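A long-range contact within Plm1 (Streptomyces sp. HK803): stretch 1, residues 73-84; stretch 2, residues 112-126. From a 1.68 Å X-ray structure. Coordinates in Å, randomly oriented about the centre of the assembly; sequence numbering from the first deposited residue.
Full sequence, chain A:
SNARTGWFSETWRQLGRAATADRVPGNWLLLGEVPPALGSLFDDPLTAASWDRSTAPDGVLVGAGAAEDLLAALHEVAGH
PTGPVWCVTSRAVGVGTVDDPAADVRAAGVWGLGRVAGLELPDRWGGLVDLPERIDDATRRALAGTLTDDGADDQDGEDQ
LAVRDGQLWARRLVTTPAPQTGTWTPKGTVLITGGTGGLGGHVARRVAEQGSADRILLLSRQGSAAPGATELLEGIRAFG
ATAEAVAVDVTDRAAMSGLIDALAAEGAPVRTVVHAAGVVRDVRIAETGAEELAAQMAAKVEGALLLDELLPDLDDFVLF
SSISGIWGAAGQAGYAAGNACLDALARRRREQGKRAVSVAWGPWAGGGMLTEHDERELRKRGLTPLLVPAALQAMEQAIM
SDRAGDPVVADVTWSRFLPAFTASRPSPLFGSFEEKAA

Stretch 1, residues 73-84: ALHEVAGHPTGP
Stretch 2 112-126: GLGRVAGLELPDRWG

Helices often pack through one large apolar side chain, and a single arginine can tie down a neighbouring loop through its guanidinium; Plm1 offers an example. The first stretch, already helical at Ala 73, leaves its helix around Val 77, makes a type II turn from Val 77 to His 80, closed by His 80 N to Val 77 O (3.3 Å), and runs on extended to Pro 84. Gly 79 occupies the turn with phi/psi 78/5, where a CB would jam against the preceding carbonyl. The second, already helical at Gly 112 and helical through Glu 120, breaks at Leu 121 (-129/58), turns through helical angles at 122-124 and enters a strand at Trp 125. The two helical segments run roughly parallel. In register, the CA atoms of Leu 74 and Ala 117 lie 8.5 Å apart, those of Pro 84 and Gly 126 only 4.6 Å.

The apolar contact centres on Leu 74 (chi1 m, chi2 t), which points toward the second helix. Leu 74 CD1 lies 3.9 Å from Ala 117 CB and 4.0 Å from Leu 113 CD2 (chi1 t, chi2 139°). Leu 74 CD2 reaches Trp 125 CZ3 at 4.1 Å and Leu 121 CD1 (m, t) at 4.2 Å. Trp 125 (chi1 t, chi2 -111°) points its CB away, but its end comes nearer.

The polar contact belongs to Arg 124 (m, t, p, chi4 -175°). Its CB points sideways, but the guanidinium extends into the loop. Arg 124 NH1 donates to Val 77 O (2.9 Å, 155°), and Arg 124 NH2 donates to Thr 82 OG1 (2.6 Å, 148°); both acceptors lie near the guanidinium plane. His 80 O sits 2.8 Å from Arg 124 NH2. Thr 82 OG1 (chi1 p) donates a hydrogen bond to Gly 83 O (2.8 Å).

Water 1 extends the network, accepting from Arg 124 NE (2.9 Å) and donating to Gly 83 O (2.7 Å). Pro 84 CA makes a CA-H...O contact with Arg 124 O (3.5 Å), and Pro 84 CB rests 4.1 Å from Gly 126 CA.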

# COMPACT_ATOMS: atom_id res chain seq x y z
N ALA A 73 -3.36 -17.07 9.35
CA ALA A 73 -4.74 -17.37 9.75
C ALA A 73 -5.54 -17.90 8.58
O ALA A 73 -6.32 -18.84 8.72
CB ALA A 73 -5.40 -16.13 10.34
N LEU A 74 -5.37 -17.31 7.39
CA LEU A 74 -6.12 -17.76 6.23
C LEU A 74 -5.69 -19.17 5.84
O LEU A 74 -6.51 -19.94 5.38
CB LEU A 74 -5.95 -16.77 5.05
CG LEU A 74 -6.66 -15.44 5.30
CD1 LEU A 74 -6.21 -14.36 4.29
CD2 LEU A 74 -8.22 -15.61 5.29
N HIS A 75 -4.41 -19.50 6.01
CA HIS A 75 -3.96 -20.87 5.76
C HIS A 75 -4.57 -21.86 6.76
O HIS A 75 -4.81 -23.02 6.41
CB HIS A 75 -2.44 -20.97 5.79
CG HIS A 75 -1.76 -20.27 4.66
ND1 HIS A 75 -2.38 -20.01 3.46
CD2 HIS A 75 -0.51 -19.77 4.56
CE1 HIS A 75 -1.54 -19.37 2.67
NE2 HIS A 75 -0.40 -19.22 3.30
N GLU A 76 -4.78 -21.41 7.99
CA GLU A 76 -5.39 -22.28 9.00
C GLU A 76 -6.81 -22.67 8.67
O GLU A 76 -7.22 -23.77 8.95
CB GLU A 76 -5.42 -21.64 10.38
CG GLU A 76 -4.11 -21.55 11.06
CD GLU A 76 -3.56 -22.88 11.56
OE1 GLU A 76 -4.30 -23.86 11.70
OE2 GLU A 76 -2.36 -22.91 11.80
N VAL A 77 -7.57 -21.72 8.14
CA VAL A 77 -8.97 -21.98 7.82
C VAL A 77 -9.22 -22.47 6.41
O VAL A 77 -10.35 -22.73 6.04
CB VAL A 77 -9.89 -20.79 8.17
CG1 VAL A 77 -9.81 -20.49 9.64
CG2 VAL A 77 -9.57 -19.59 7.35
N ALA A 78 -8.17 -22.57 5.61
CA ALA A 78 -8.34 -23.02 4.25
C ALA A 78 -8.82 -24.44 4.22
O ALA A 78 -8.29 -25.29 4.92
CB ALA A 78 -7.01 -22.92 3.53
N GLY A 79 -9.80 -24.71 3.39
CA GLY A 79 -10.27 -26.06 3.24
C GLY A 79 -11.17 -26.55 4.34
O GLY A 79 -11.55 -27.71 4.36
N HIS A 80 -11.53 -25.66 5.26
CA HIS A 80 -12.45 -26.00 6.33
C HIS A 80 -13.60 -25.03 6.33
O HIS A 80 -13.39 -23.85 6.16
CB HIS A 80 -11.75 -25.97 7.68
CG HIS A 80 -10.55 -26.85 7.76
ND1 HIS A 80 -10.63 -28.22 7.64
CD2 HIS A 80 -9.25 -26.57 7.95
CE1 HIS A 80 -9.43 -28.74 7.75
NE2 HIS A 80 -8.57 -27.76 7.94
N PRO A 81 -14.82 -25.51 6.51
CA PRO A 81 -15.94 -24.59 6.60
C PRO A 81 -15.89 -23.74 7.86
O PRO A 81 -15.66 -24.26 8.95
CB PRO A 81 -17.18 -25.51 6.61
CG PRO A 81 -16.72 -26.77 6.06
CD PRO A 81 -15.28 -26.91 6.42
N THR A 82 -16.06 -22.43 7.70
CA THR A 82 -16.24 -21.54 8.82
C THR A 82 -17.19 -20.44 8.42
O THR A 82 -17.43 -20.20 7.24
CB THR A 82 -14.92 -20.84 9.26
OG1 THR A 82 -14.55 -19.89 8.27
CG2 THR A 82 -13.79 -21.86 9.46
N GLY A 83 -17.71 -19.73 9.41
CA GLY A 83 -18.41 -18.50 9.15
C GLY A 83 -17.46 -17.41 8.70
O GLY A 83 -16.27 -17.67 8.42
N PRO A 84 -17.96 -16.17 8.64
CA PRO A 84 -17.16 -15.03 8.16
C PRO A 84 -15.85 -14.83 8.94
O PRO A 84 -15.83 -14.96 10.16
CB PRO A 84 -18.09 -13.83 8.39
CG PRO A 84 -19.47 -14.39 8.54
CD PRO A 84 -19.30 -15.75 9.12
N GLY A 112 -3.80 -4.18 3.16
CA GLY A 112 -3.50 -4.44 1.76
C GLY A 112 -3.82 -5.87 1.39
O GLY A 112 -4.47 -6.14 0.39
N LEU A 113 -3.36 -6.80 2.23
CA LEU A 113 -3.61 -8.21 2.00
C LEU A 113 -5.08 -8.59 2.18
O LEU A 113 -5.63 -9.36 1.40
CB LEU A 113 -2.73 -9.06 2.92
CG LEU A 113 -2.75 -10.54 2.57
CD1 LEU A 113 -1.30 -11.10 2.68
CD2 LEU A 113 -3.72 -11.28 3.45
N GLY A 114 -5.71 -8.04 3.21
CA GLY A 114 -7.09 -8.34 3.54
C GLY A 114 -8.06 -7.99 2.42
O GLY A 114 -8.98 -8.73 2.13
N ARG A 115 -7.84 -6.85 1.78
CA ARG A 115 -8.63 -6.51 0.59
C ARG A 115 -8.53 -7.55 -0.52
O ARG A 115 -9.53 -7.87 -1.17
CB ARG A 115 -8.25 -5.12 0.06
CG ARG A 115 -8.78 -3.97 0.93
CD ARG A 115 -8.48 -2.59 0.33
NE ARG A 115 -7.09 -2.17 0.58
CZ ARG A 115 -6.69 -1.46 1.63
NH1 ARG A 115 -7.55 -1.02 2.54
NH2 ARG A 115 -5.41 -1.15 1.76
N VAL A 116 -7.34 -8.09 -0.74
CA VAL A 116 -7.15 -9.17 -1.70
C VAL A 116 -7.89 -10.45 -1.24
O VAL A 116 -8.50 -11.13 -2.06
CB VAL A 116 -5.67 -9.42 -1.94
CG1 VAL A 116 -5.48 -10.60 -2.88
CG2 VAL A 116 -5.01 -8.15 -2.52
N ALA A 117 -7.88 -10.73 0.06
CA ALA A 117 -8.65 -11.85 0.60
C ALA A 117 -10.15 -11.73 0.27
O ALA A 117 -10.80 -12.71 -0.09
CB ALA A 117 -8.42 -11.99 2.11
N GLY A 118 -10.68 -10.51 0.37
CA GLY A 118 -12.07 -10.24 0.00
C GLY A 118 -12.36 -10.58 -1.45
O GLY A 118 -13.46 -11.08 -1.77
N LEU A 119 -11.40 -10.33 -2.33
CA LEU A 119 -11.59 -10.61 -3.76
C LEU A 119 -11.38 -12.10 -4.11
O LEU A 119 -12.06 -12.64 -5.00
CB LEU A 119 -10.65 -9.76 -4.63
CG LEU A 119 -10.81 -8.25 -4.46
CD1 LEU A 119 -9.64 -7.50 -5.12
CD2 LEU A 119 -12.16 -7.82 -5.05
N GLU A 120 -10.46 -12.77 -3.41
CA GLU A 120 -10.15 -14.18 -3.70
C GLU A 120 -11.08 -15.16 -2.99
O GLU A 120 -11.27 -16.27 -3.49
CB GLU A 120 -8.70 -14.52 -3.32
CG GLU A 120 -7.69 -13.77 -4.16
CD GLU A 120 -6.26 -14.21 -3.92
OE1 GLU A 120 -6.02 -15.14 -3.11
OE2 GLU A 120 -5.38 -13.60 -4.58
N LEU A 121 -11.61 -14.75 -1.84
CA LEU A 121 -12.44 -15.59 -0.98
C LEU A 121 -13.74 -14.83 -0.65
O LEU A 121 -14.05 -14.60 0.51
CB LEU A 121 -11.67 -15.96 0.29
CG LEU A 121 -10.29 -16.54 0.07
CD1 LEU A 121 -9.46 -16.48 1.37
CD2 LEU A 121 -10.37 -17.95 -0.47
N PRO A 122 -14.50 -14.44 -1.69
CA PRO A 122 -15.54 -13.43 -1.50
C PRO A 122 -16.68 -13.85 -0.58
O PRO A 122 -17.31 -12.99 0.07
CB PRO A 122 -16.05 -13.17 -2.93
CG PRO A 122 -15.61 -14.37 -3.70
CD PRO A 122 -14.31 -14.75 -3.11
N ASP A 123 -16.97 -15.15 -0.52
CA ASP A 123 -18.07 -15.63 0.33
C ASP A 123 -17.62 -15.88 1.76
O ASP A 123 -18.46 -15.97 2.66
CB ASP A 123 -18.70 -16.92 -0.23
CG ASP A 123 -17.69 -18.04 -0.37
OD1 ASP A 123 -16.71 -17.87 -1.13
OD2 ASP A 123 -17.82 -19.09 0.30
N ARG A 124 -16.31 -15.98 1.98
CA ARG A 124 -15.73 -16.35 3.27
C ARG A 124 -15.24 -15.15 4.06
O ARG A 124 -15.23 -15.16 5.29
CB ARG A 124 -14.57 -17.33 3.06
CG ARG A 124 -15.01 -18.69 2.53
CD ARG A 124 -14.06 -19.78 2.90
NE ARG A 124 -14.07 -20.03 4.35
CZ ARG A 124 -13.26 -20.89 4.97
NH1 ARG A 124 -12.35 -21.60 4.31
NH2 ARG A 124 -13.36 -21.03 6.28
N TRP A 125 -14.80 -14.12 3.35
CA TRP A 125 -14.20 -12.97 4.01
C TRP A 125 -15.25 -12.07 4.62
O TRP A 125 -16.19 -11.65 3.95
CB TRP A 125 -13.37 -12.20 3.00
CG TRP A 125 -12.61 -11.05 3.58
CD1 TRP A 125 -12.83 -9.74 3.37
CD2 TRP A 125 -11.51 -11.13 4.50
NE1 TRP A 125 -11.93 -8.98 4.06
CE2 TRP A 125 -11.12 -9.81 4.78
CE3 TRP A 125 -10.81 -12.18 5.08
CZ2 TRP A 125 -10.05 -9.52 5.61
CZ3 TRP A 125 -9.78 -11.88 5.95
CH2 TRP A 125 -9.41 -10.56 6.20
N GLY A 126 -15.10 -11.77 5.90
CA GLY A 126 -15.95 -10.88 6.62
C GLY A 126 -15.52 -9.45 6.37
O GLY A 126 -16.20 -8.68 5.66
O HOH W 1 -15.97 -18.32 5.80